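Side-chain contacts in 5'-tyrosyl-DNA phosphodiesterase (Caenorhabditis elegans, PDB 4FVA), which belongs to the endonuclease/exonuclease/phosphatase family, with a DNase I-like fold built around two beta sheets, and binds a magnesium ion: residues Asp22-Arg27 against Gly76-Thr81; Gly26-Thr31 against Cys240-Ser245; Gln51-Arg56 against Ile70-Lys75; Ile97-Ser102 against Thr125-Thr130. All blocks are in the same frame, centred on the assembly; numbering follows the deposited sequence.

How the contacts relate
The four contacts are spread over both sheets of the DNase I-like fold and their loops. Contacts 1 and 3, centres about 8 Å apart, share the sheet of strands 47-53, 68-72 and 80-86, and each supplies one carboxylate to the magnesium ion. Contact 2 shares Gly26 and Arg27 with contact 1, its centre about 13 Å from that of contact 1, at the start of helix 29-43. Contact 4 belongs to the second sheet, its centre about 15 Å from those of contacts 1 and 3, and touches both, in part through His126. Along the chain contact 3 is nested inside contact 1, contact 4 follows, and contact 2 ties loop 240-245 back to the fold's beginning.

Contact 1 (Asp22-Arg27 against Gly76-Thr81); sequences DGLDGR and GCQYYT. With MG (magnesium ion), chain F.
Leu24 and Tyr79 are where the backbones approach most closely, with CA atoms 7.3 Å apart and no hydrogen bond crossing between the segments. On one side is the loop after strand 13-20 of this DNase I-like fold, folded as a type I beta turn from Asp22 to Asp25 and closed by the bond from Asp25 N to Asp22 O. On the other, the chain passes from a loop into strand 80-86. Leu24 stands over the aromatic ring in a CH-pi contact: its CD1 is 4.0 Å from the Tyr79 ring centroid and only 6° off the ring normal. Tyr79 offers that face because its CG lies between the backbone N and the carbonyl carbon (chi1 60°), the crowded position, while its OH is hydrogen-bonded to Arg106. The other branch, Leu24 CD2, touches the amide end of Gln78, 3.7 Å from NE2, and the two side chains cross at about a right angle. The turn also serves the metal site, since Asp22 OD1 binds the magnesium ion at 2.4 Å. Beyond it, Arg27 grips Asp25 side-on, with NE 2.8 Å from OD1 and NH2 2.9 Å from OD2. Arg27 N donates to the same Asp25 OD1 at 3.1 Å, an Asx turn, arriving from the carboxylate face opposite to that of NE.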
# COMPACT_ATOMS: atom_id res chain seq x y z
N ASP A 22 -0.01 4.52 -10.43
CA ASP A 22 0.32 4.49 -11.85
C ASP A 22 0.83 5.85 -12.31
O ASP A 22 0.43 6.35 -13.37
CB ASP A 22 -0.94 4.10 -12.64
CG ASP A 22 -0.63 3.61 -14.05
OD1 ASP A 22 0.54 3.34 -14.35
OD2 ASP A 22 -1.60 3.49 -14.85
N GLY A 23 1.72 6.45 -11.52
CA GLY A 23 2.34 7.71 -11.91
C GLY A 23 3.22 7.62 -13.15
O GLY A 23 3.52 8.63 -13.80
N LEU A 24 3.65 6.40 -13.50
CA LEU A 24 4.51 6.24 -14.68
C LEU A 24 3.73 6.37 -15.97
O LEU A 24 4.32 6.48 -17.06
CB LEU A 24 5.22 4.89 -14.65
CG LEU A 24 6.29 4.71 -13.59
CD1 LEU A 24 6.86 3.29 -13.66
CD2 LEU A 24 7.39 5.78 -13.78
N ASP A 25 2.40 6.34 -15.87
CA ASP A 25 1.56 6.52 -17.05
C ASP A 25 1.23 8.00 -17.20
O ASP A 25 0.53 8.59 -16.37
CB ASP A 25 0.31 5.66 -16.94
CG ASP A 25 -0.65 5.86 -18.09
OD1 ASP A 25 -0.30 6.57 -19.07
OD2 ASP A 25 -1.78 5.30 -18.03
N GLY A 26 1.75 8.61 -18.26
CA GLY A 26 1.63 10.04 -18.44
C GLY A 26 0.28 10.53 -18.94
O GLY A 26 0.00 11.72 -18.84
N ARG A 27 -0.54 9.63 -19.48
CA ARG A 27 -1.85 9.99 -20.01
C ARG A 27 -2.84 10.48 -18.94
O ARG A 27 -3.15 9.75 -18.00
CB ARG A 27 -2.45 8.79 -20.75
CG ARG A 27 -1.56 8.30 -21.90
CD ARG A 27 -1.94 6.90 -22.40
NE ARG A 27 -1.77 5.88 -21.36
CZ ARG A 27 -2.09 4.59 -21.51
NH1 ARG A 27 -2.59 4.16 -22.66
NH2 ARG A 27 -1.90 3.74 -20.51
N GLY A 76 12.14 12.88 -6.07
CA GLY A 76 13.12 13.27 -7.08
C GLY A 76 13.64 12.11 -7.92
O GLY A 76 14.21 12.32 -9.00
N CYS A 77 13.48 10.88 -7.43
CA CYS A 77 13.78 9.69 -8.23
C CYS A 77 12.71 9.54 -9.31
O CYS A 77 11.68 10.22 -9.26
CB CYS A 77 13.83 8.47 -7.31
SG CYS A 77 14.13 6.84 -8.08
N GLN A 78 12.92 8.66 -10.29
CA GLN A 78 11.92 8.49 -11.37
C GLN A 78 10.51 8.21 -10.81
O GLN A 78 9.52 8.78 -11.28
CB GLN A 78 12.34 7.37 -12.32
CG GLN A 78 11.44 7.22 -13.55
CD GLN A 78 11.67 5.91 -14.28
OE1 GLN A 78 12.60 5.16 -13.95
NE2 GLN A 78 10.81 5.60 -15.24
N TYR A 79 10.43 7.30 -9.84
CA TYR A 79 9.18 7.06 -9.11
C TYR A 79 9.50 6.52 -7.72
O TYR A 79 10.61 6.06 -7.47
CB TYR A 79 8.24 6.14 -9.90
CG TYR A 79 8.82 4.78 -10.21
CD1 TYR A 79 9.82 4.64 -11.15
CD2 TYR A 79 8.33 3.64 -9.58
CE1 TYR A 79 10.35 3.38 -11.45
CE2 TYR A 79 8.84 2.39 -9.86
CZ TYR A 79 9.85 2.27 -10.80
OH TYR A 79 10.36 1.01 -11.09
N TYR A 80 8.55 6.61 -6.80
CA TYR A 80 8.85 6.32 -5.40
C TYR A 80 7.55 6.04 -4.64
O TYR A 80 6.47 5.98 -5.25
CB TYR A 80 9.64 7.49 -4.78
CG TYR A 80 9.08 8.86 -5.13
CD1 TYR A 80 8.10 9.46 -4.34
CD2 TYR A 80 9.52 9.55 -6.26
CE1 TYR A 80 7.56 10.71 -4.68
CE2 TYR A 80 9.01 10.80 -6.59
CZ TYR A 80 8.03 11.37 -5.81
OH TYR A 80 7.51 12.61 -6.15
N THR A 81 7.65 5.81 -3.34
CA THR A 81 6.45 5.53 -2.56
C THR A 81 6.17 6.64 -1.56
O THR A 81 7.00 7.53 -1.36
CB THR A 81 6.54 4.18 -1.84
OG1 THR A 81 7.62 4.22 -0.90
CG2 THR A 81 6.80 3.06 -2.85
MG MG F . 2.29 1.80 -13.92
O HOH W 1 3.17 2.20 -16.29
O HOH W 2 0.64 1.13 -12.17

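Contact 2 (Gly26-Thr31 against Cys240-Ser245); sequences GRSLLT and CLCFPS
No ring or other flat side chain joins where Ser28 and Thr31 meet Cys240 and Cys242: small groups touch on both sides. Nearby, the Phe243 ring packs edge-to-face with Trp248, and the guanidinium group of Arg27 has the Asp25 carboxylate at its edge, in plane. The touching itself centres on Cys240. Its CB lies 3.6 Å from Ser28 OG, while its SG meets the methyl group of Thr31, 3.7 Å from CG2. Thr31 presents this methyl because CG2 lies anti to the backbone N, with OG1 on the N side (chi1 -63°). Ser28 is touched by a second sulfur as well, Cys242 SG lying 4.1 Å from its CB. Both cysteines hold SG between their own backbone N and carbonyl carbon, and Cys240 SG and Cys242 SG are 3.4 Å apart, too far for a disulfide. No hydrogen bond crosses, and the contact is a shallow one near the surface. A polar link lies just beside it: Arg32 of the same helix donates to Pro244 O through NE, tying helix to loop. Gly26 to Leu29 forms a type II beta turn closed by a weak bond from Leu29 N to Gly26 O, and Ser28 occupies the N-cap position without a side-chain capping bond. This is van der Waals packing of the first turn of helix 29-43 against the loop between strands 226-232 and 249-255 of the DNase I-like fold.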
# COMPACT_ATOMS: atom_id res chain seq x y z
N GLY A 26 1.75 8.61 -18.26
CA GLY A 26 1.63 10.04 -18.44
C GLY A 26 0.28 10.53 -18.94
O GLY A 26 0.00 11.72 -18.84
N ARG A 27 -0.54 9.63 -19.48
CA ARG A 27 -1.85 9.99 -20.01
C ARG A 27 -2.84 10.48 -18.94
O ARG A 27 -3.15 9.75 -18.00
CB ARG A 27 -2.45 8.79 -20.75
CG ARG A 27 -1.56 8.30 -21.90
CD ARG A 27 -1.94 6.90 -22.40
NE ARG A 27 -1.77 5.88 -21.36
CZ ARG A 27 -2.09 4.59 -21.51
NH1 ARG A 27 -2.59 4.16 -22.66
NH2 ARG A 27 -1.90 3.74 -20.51
N SER A 28 -3.34 11.70 -19.10
CA SER A 28 -4.31 12.27 -18.16
C SER A 28 -3.80 12.24 -16.72
O SER A 28 -4.59 12.12 -15.78
CB SER A 28 -5.65 11.53 -18.25
OG SER A 28 -6.28 11.73 -19.50
N LEU A 29 -2.49 12.34 -16.55
CA LEU A 29 -1.88 12.23 -15.23
C LEU A 29 -2.44 13.22 -14.20
O LEU A 29 -2.73 12.85 -13.05
CB LEU A 29 -0.36 12.33 -15.32
CG LEU A 29 0.39 12.17 -13.99
CD1 LEU A 29 0.11 10.79 -13.39
CD2 LEU A 29 1.91 12.39 -14.17
N LEU A 30 -2.54 14.50 -14.57
CA LEU A 30 -3.04 15.50 -13.63
C LEU A 30 -4.48 15.21 -13.24
O LEU A 30 -4.82 15.19 -12.06
CB LEU A 30 -2.90 16.92 -14.19
CG LEU A 30 -3.41 18.03 -13.24
CD1 LEU A 30 -2.69 17.97 -11.90
CD2 LEU A 30 -3.18 19.40 -13.85
N THR A 31 -5.33 14.94 -14.22
CA THR A 31 -6.72 14.64 -13.91
C THR A 31 -6.81 13.42 -12.99
O THR A 31 -7.61 13.40 -12.04
CB THR A 31 -7.55 14.41 -15.19
OG1 THR A 31 -7.57 15.61 -15.97
CG2 THR A 31 -8.98 14.01 -14.87
N CYS A 240 -12.21 12.25 -18.62
CA CYS A 240 -11.15 11.68 -19.45
C CYS A 240 -11.38 10.19 -19.70
O CYS A 240 -10.56 9.54 -20.35
CB CYS A 240 -9.77 11.91 -18.83
SG CYS A 240 -9.58 11.22 -17.18
N LEU A 241 -12.43 9.63 -19.11
CA LEU A 241 -12.82 8.24 -19.38
C LEU A 241 -11.76 7.19 -19.04
O LEU A 241 -11.76 6.10 -19.61
CB LEU A 241 -13.26 8.08 -20.84
CG LEU A 241 -14.42 8.98 -21.26
CD1 LEU A 241 -14.85 8.69 -22.72
CD2 LEU A 241 -15.59 8.75 -20.30
N CYS A 242 -10.85 7.50 -18.13
CA CYS A 242 -9.94 6.47 -17.64
C CYS A 242 -10.12 6.28 -16.13
O CYS A 242 -10.76 7.10 -15.45
CB CYS A 242 -8.50 6.81 -17.99
SG CYS A 242 -7.93 8.30 -17.17
N PHE A 243 -9.57 5.19 -15.60
CA PHE A 243 -9.57 4.98 -14.17
C PHE A 243 -8.42 5.78 -13.56
O PHE A 243 -7.48 6.13 -14.27
CB PHE A 243 -9.44 3.50 -13.85
CG PHE A 243 -10.58 2.66 -14.38
CD1 PHE A 243 -11.75 2.52 -13.64
CD2 PHE A 243 -10.48 2.03 -15.62
CE1 PHE A 243 -12.80 1.76 -14.12
CE2 PHE A 243 -11.55 1.26 -16.11
CZ PHE A 243 -12.70 1.12 -15.36
N PRO A 244 -8.51 6.10 -12.26
CA PRO A 244 -7.40 6.84 -11.64
C PRO A 244 -6.08 6.10 -11.82
O PRO A 244 -5.04 6.71 -12.04
CB PRO A 244 -7.80 6.87 -10.15
CG PRO A 244 -9.31 6.82 -10.17
CD PRO A 244 -9.63 5.87 -11.32
N SER A 245 -6.15 4.78 -11.75
CA SER A 245 -4.97 3.94 -11.86
C SER A 245 -5.34 2.62 -12.53
O SER A 245 -6.51 2.27 -12.57
CB SER A 245 -4.39 3.66 -10.46
OG SER A 245 -3.33 2.72 -10.52

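Contact 3 (Gln51-Arg56 against Ile70-Lys75); sequences QEVVDR and IYYSNK. With MG (magnesium ion), chain F.
Asp55 and Lys75 make the charged part of the contact, a long salt bridge with Asp55 OD1 3.9 Å from Lys75 NZ. The lysine passes the carboxylate with its methylenes first: CG is nearer to Asp55 OD1, at 3.6 Å, and the extended chain bends only at its last torsion (chi4 -59°) before the ammonium group. The same oxygen accepts a hydrogen bond from Tyr80 OH, so the distant ammonium group is not its main partner. A water links the same two residues by another route, donating to the backbone Asp55 O at 2.9 Å and weakly accepting from Lys75 NZ at 3.4 Å. The apolar part is slight: Val53 CG1 approaches the Tyr72 ring obliquely, 4.4 Å from CE1. One face of that ring carries Ile70 CG2, displaced toward the rim, and its OH is bonded to Asp62. Metal binding comes from Glu52, whose OE1 lies 2.6 Å from the magnesium ion, with Asp22 as the other residue of the metal site; Asn20 ND2 donates to Glu52 OE2. Glu52 and Val53 both face Tyr80, a G1 beta bulge at the corner where the chain turns. In the sheet, strand 80-86 runs between strands 47-53 and 68-72, and this contact joins the two flanking strands at their ends, with Tyr80 of the middle strand touching Val53 and Lys75, as does Leu58 from a loop.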
# COMPACT_ATOMS: atom_id res chain seq x y z
N GLN A 51 2.24 3.86 -4.01
CA GLN A 51 3.38 3.41 -4.80
C GLN A 51 3.31 4.01 -6.21
O GLN A 51 2.23 4.43 -6.67
CB GLN A 51 3.43 1.88 -4.88
CG GLN A 51 3.32 1.17 -3.54
CD GLN A 51 1.88 0.92 -3.10
OE1 GLN A 51 1.00 0.68 -3.94
NE2 GLN A 51 1.64 0.99 -1.78
N GLU A 52 4.44 4.03 -6.91
CA GLU A 52 4.55 4.66 -8.23
C GLU A 52 4.06 6.10 -8.21
O GLU A 52 3.32 6.53 -9.09
CB GLU A 52 3.80 3.86 -9.31
CG GLU A 52 4.66 2.77 -9.92
CD GLU A 52 4.06 2.16 -11.15
OE1 GLU A 52 3.69 2.92 -12.09
OE2 GLU A 52 3.95 0.92 -11.17
N VAL A 53 4.49 6.85 -7.20
CA VAL A 53 4.29 8.29 -7.14
C VAL A 53 5.40 8.91 -7.98
O VAL A 53 6.54 8.44 -7.92
CB VAL A 53 4.40 8.79 -5.70
CG1 VAL A 53 4.08 10.28 -5.63
CG2 VAL A 53 3.45 7.98 -4.80
N VAL A 54 5.08 9.94 -8.76
CA VAL A 54 6.07 10.68 -9.56
C VAL A 54 6.06 12.17 -9.25
O VAL A 54 5.09 12.68 -8.69
CB VAL A 54 5.86 10.46 -11.09
CG1 VAL A 54 5.99 8.98 -11.45
CG2 VAL A 54 4.48 11.00 -11.52
N ASP A 55 7.14 12.87 -9.58
CA ASP A 55 7.24 14.30 -9.29
C ASP A 55 6.24 15.10 -10.11
O ASP A 55 5.65 16.07 -9.64
CB ASP A 55 8.65 14.81 -9.56
CG ASP A 55 9.67 14.26 -8.57
OD1 ASP A 55 9.29 13.93 -7.43
OD2 ASP A 55 10.84 14.12 -8.97
N ARG A 56 6.06 14.68 -11.36
CA ARG A 56 5.19 15.40 -12.28
C ARG A 56 3.73 15.35 -11.87
O ARG A 56 3.15 14.27 -11.66
CB ARG A 56 5.35 14.84 -13.70
CG ARG A 56 4.41 15.46 -14.73
CD ARG A 56 4.58 14.77 -16.08
NE ARG A 56 3.37 14.87 -16.88
CZ ARG A 56 2.96 13.93 -17.73
NH1 ARG A 56 3.69 12.82 -17.89
NH2 ARG A 56 1.84 14.08 -18.42
N ILE A 70 2.97 13.81 5.29
CA ILE A 70 3.35 13.04 4.11
C ILE A 70 4.85 12.73 4.13
O ILE A 70 5.69 13.63 4.25
CB ILE A 70 3.04 13.81 2.81
CG1 ILE A 70 1.58 14.27 2.77
CG2 ILE A 70 3.39 12.97 1.57
CD1 ILE A 70 1.25 15.05 1.53
N TYR A 71 5.18 11.44 4.01
CA TYR A 71 6.57 11.00 3.95
C TYR A 71 6.82 10.28 2.63
O TYR A 71 6.18 9.28 2.33
CB TYR A 71 6.93 10.11 5.17
CG TYR A 71 6.81 10.88 6.46
CD1 TYR A 71 7.90 11.59 6.95
CD2 TYR A 71 5.61 10.95 7.15
CE1 TYR A 71 7.80 12.35 8.10
CE2 TYR A 71 5.50 11.70 8.31
CZ TYR A 71 6.62 12.40 8.77
OH TYR A 71 6.55 13.14 9.91
N TYR A 72 7.73 10.84 1.83
CA TYR A 72 8.10 10.28 0.54
C TYR A 72 9.35 9.43 0.69
O TYR A 72 10.28 9.82 1.39
CB TYR A 72 8.34 11.39 -0.50
CG TYR A 72 7.10 12.20 -0.83
CD1 TYR A 72 6.04 11.63 -1.53
CD2 TYR A 72 7.00 13.54 -0.48
CE1 TYR A 72 4.91 12.36 -1.84
CE2 TYR A 72 5.87 14.28 -0.78
CZ TYR A 72 4.83 13.68 -1.46
OH TYR A 72 3.70 14.40 -1.77
N SER A 73 9.38 8.28 0.03
CA SER A 73 10.51 7.37 0.19
C SER A 73 11.78 7.94 -0.43
O SER A 73 12.87 7.80 0.12
CB SER A 73 10.22 6.01 -0.46
OG SER A 73 10.12 6.12 -1.88
N ASN A 74 11.63 8.61 -1.57
CA ASN A 74 12.79 8.95 -2.40
C ASN A 74 12.43 9.99 -3.44
O ASN A 74 12.63 9.78 -4.64
CB ASN A 74 13.28 7.67 -3.10
CG ASN A 74 14.69 7.79 -3.64
OD1 ASN A 74 15.44 8.68 -3.25
ND2 ASN A 74 15.06 6.88 -4.54
N LYS A 75 11.90 11.12 -2.98
CA LYS A 75 11.40 12.16 -3.87
C LYS A 75 12.50 12.62 -4.82
O LYS A 75 13.67 12.72 -4.42
CB LYS A 75 10.82 13.33 -3.07
CG LYS A 75 9.92 14.25 -3.89
CD LYS A 75 9.07 15.15 -3.01
CE LYS A 75 8.03 15.91 -3.84
NZ LYS A 75 8.67 16.77 -4.89
MG MG F . 2.29 1.80 -13.92
O HOH W 3 6.92 17.70 -7.67
O HOH W 1 3.17 2.20 -16.29
O HOH W 2 0.64 1.13 -12.17

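Contact 4 (Ile97-Ser102 against Thr125-Thr130); sequences IHFQNS and THLEST. With EDO (1,2-ethanediol), chain E.
Ser102 and Glu128 meet because the serine's OG swings anti to its backbone N (chi1 -177°) and the glutamate folds back at its second torsion (chi2 78°). The resulting hydrogen bond is short: Ser102 OG donates to Glu128 OE1 at 2.6 Å, and OE1 receives it on its syn lone pair. Backbone donors hold both partners: Met104 N bonds to Ser102 OG and Gly103 N to Glu128 OE2, fixing the carboxylate in a buried site. Phe99 brings its rim to the other segment. Its CE2 lies 3.2 Å from Thr125 OG1, which sits at the ring edge near the plane and is itself bonded to Thr107 O. The same CE2 is 3.6 Å from Leu127 CD2, which approaches obliquely. A type I beta turn from Phe99 to Ser102 separates the aromatic and polar contacts; a 1,2-ethanediol lies beside it, its C1 3.8 Å from Asn101 OD1. The turn follows strand 90-98, and the opposing segment leaves strand 118-126, with strand 107-115 between them in the sheet. Helix 134-154 covers the junction, Gln140 touching Phe99, Ser102 and Leu127.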
# COMPACT_ATOMS: atom_id res chain seq x y z
N ILE A 97 14.81 1.66 3.33
CA ILE A 97 15.81 0.65 3.02
C ILE A 97 15.76 0.34 1.54
O ILE A 97 14.72 -0.11 1.03
CB ILE A 97 15.55 -0.65 3.78
CG1 ILE A 97 15.46 -0.39 5.29
CG2 ILE A 97 16.65 -1.68 3.44
CD1 ILE A 97 15.05 -1.61 6.08
N HIS A 98 16.88 0.57 0.86
CA HIS A 98 16.99 0.24 -0.57
C HIS A 98 17.30 -1.25 -0.76
O HIS A 98 18.28 -1.76 -0.22
CB HIS A 98 18.05 1.12 -1.24
CG HIS A 98 17.64 2.55 -1.38
ND1 HIS A 98 17.51 3.41 -0.31
CD2 HIS A 98 17.35 3.29 -2.49
CE1 HIS A 98 17.13 4.60 -0.74
NE2 HIS A 98 17.03 4.56 -2.06
N PHE A 99 16.44 -1.95 -1.50
CA PHE A 99 16.69 -3.35 -1.80
C PHE A 99 17.96 -3.44 -2.62
O PHE A 99 18.07 -2.86 -3.70
CB PHE A 99 15.52 -3.98 -2.55
CG PHE A 99 14.23 -4.04 -1.77
CD1 PHE A 99 14.23 -4.38 -0.42
CD2 PHE A 99 13.02 -3.80 -2.40
CE1 PHE A 99 13.04 -4.45 0.29
CE2 PHE A 99 11.82 -3.86 -1.69
CZ PHE A 99 11.83 -4.19 -0.35
N GLN A 100 18.93 -4.18 -2.10
CA GLN A 100 20.24 -4.31 -2.73
C GLN A 100 20.14 -4.99 -4.10
O GLN A 100 20.86 -4.64 -5.03
CB GLN A 100 21.17 -5.07 -1.77
CG GLN A 100 21.50 -4.22 -0.52
CD GLN A 100 22.41 -4.90 0.50
OE1 GLN A 100 22.61 -6.11 0.47
NE2 GLN A 100 22.92 -4.12 1.45
N ASN A 101 19.22 -5.95 -4.22
CA ASN A 101 19.06 -6.72 -5.45
C ASN A 101 18.12 -6.08 -6.47
O ASN A 101 17.76 -6.71 -7.47
CB ASN A 101 18.53 -8.12 -5.12
CG ASN A 101 17.05 -8.11 -4.77
OD1 ASN A 101 16.45 -7.04 -4.59
ND2 ASN A 101 16.46 -9.29 -4.63
N SER A 102 17.67 -4.85 -6.22
CA SER A 102 16.71 -4.24 -7.14
C SER A 102 17.35 -3.43 -8.27
O SER A 102 18.28 -2.65 -8.06
CB SER A 102 15.73 -3.33 -6.39
OG SER A 102 14.78 -2.82 -7.32
N THR A 125 6.01 -0.97 0.53
CA THR A 125 6.96 -1.35 -0.50
C THR A 125 6.28 -1.54 -1.84
O THR A 125 5.07 -1.68 -1.92
CB THR A 125 7.75 -2.63 -0.14
OG1 THR A 125 8.85 -2.79 -1.05
CG2 THR A 125 6.83 -3.86 -0.23
N HIS A 126 7.09 -1.52 -2.88
CA HIS A 126 6.65 -1.84 -4.23
C HIS A 126 7.64 -2.87 -4.74
O HIS A 126 8.71 -2.51 -5.23
CB HIS A 126 6.71 -0.57 -5.09
CG HIS A 126 6.24 -0.77 -6.50
ND1 HIS A 126 6.37 0.20 -7.47
CD2 HIS A 126 5.66 -1.84 -7.11
CE1 HIS A 126 5.88 -0.25 -8.62
NE2 HIS A 126 5.44 -1.48 -8.42
N LEU A 127 7.31 -4.16 -4.62
CA LEU A 127 8.30 -5.20 -4.94
C LEU A 127 8.60 -5.33 -6.43
O LEU A 127 7.78 -4.93 -7.27
CB LEU A 127 7.87 -6.56 -4.36
CG LEU A 127 7.69 -6.57 -2.83
CD1 LEU A 127 7.47 -8.00 -2.32
CD2 LEU A 127 8.88 -5.89 -2.15
N GLU A 128 9.77 -5.88 -6.77
CA GLU A 128 10.21 -5.96 -8.16
C GLU A 128 9.10 -6.41 -9.10
O GLU A 128 8.33 -7.32 -8.80
CB GLU A 128 11.45 -6.87 -8.29
CG GLU A 128 12.45 -6.43 -9.37
CD GLU A 128 13.35 -5.27 -8.92
OE1 GLU A 128 13.21 -4.78 -7.77
OE2 GLU A 128 14.22 -4.86 -9.72
N SER A 129 9.01 -5.75 -10.25
CA SER A 129 7.92 -5.94 -11.21
C SER A 129 8.24 -7.03 -12.25
O SER A 129 9.42 -7.28 -12.57
CB SER A 129 7.62 -4.61 -11.91
OG SER A 129 7.43 -3.54 -10.98
N THR A 130 7.18 -7.64 -12.78
CA THR A 130 7.17 -8.62 -13.89
C THR A 130 7.54 -10.05 -13.51
O THR A 130 8.28 -10.29 -12.56
CB THR A 130 8.03 -8.21 -15.11
OG1 THR A 130 9.40 -8.61 -14.91
CG2 THR A 130 7.95 -6.70 -15.35
C1 EDO E . 17.46 -7.66 -0.95
O1 EDO E . 17.15 -8.97 -0.43
C2 EDO E . 17.77 -6.73 0.23
O2 EDO E . 18.45 -5.55 -0.21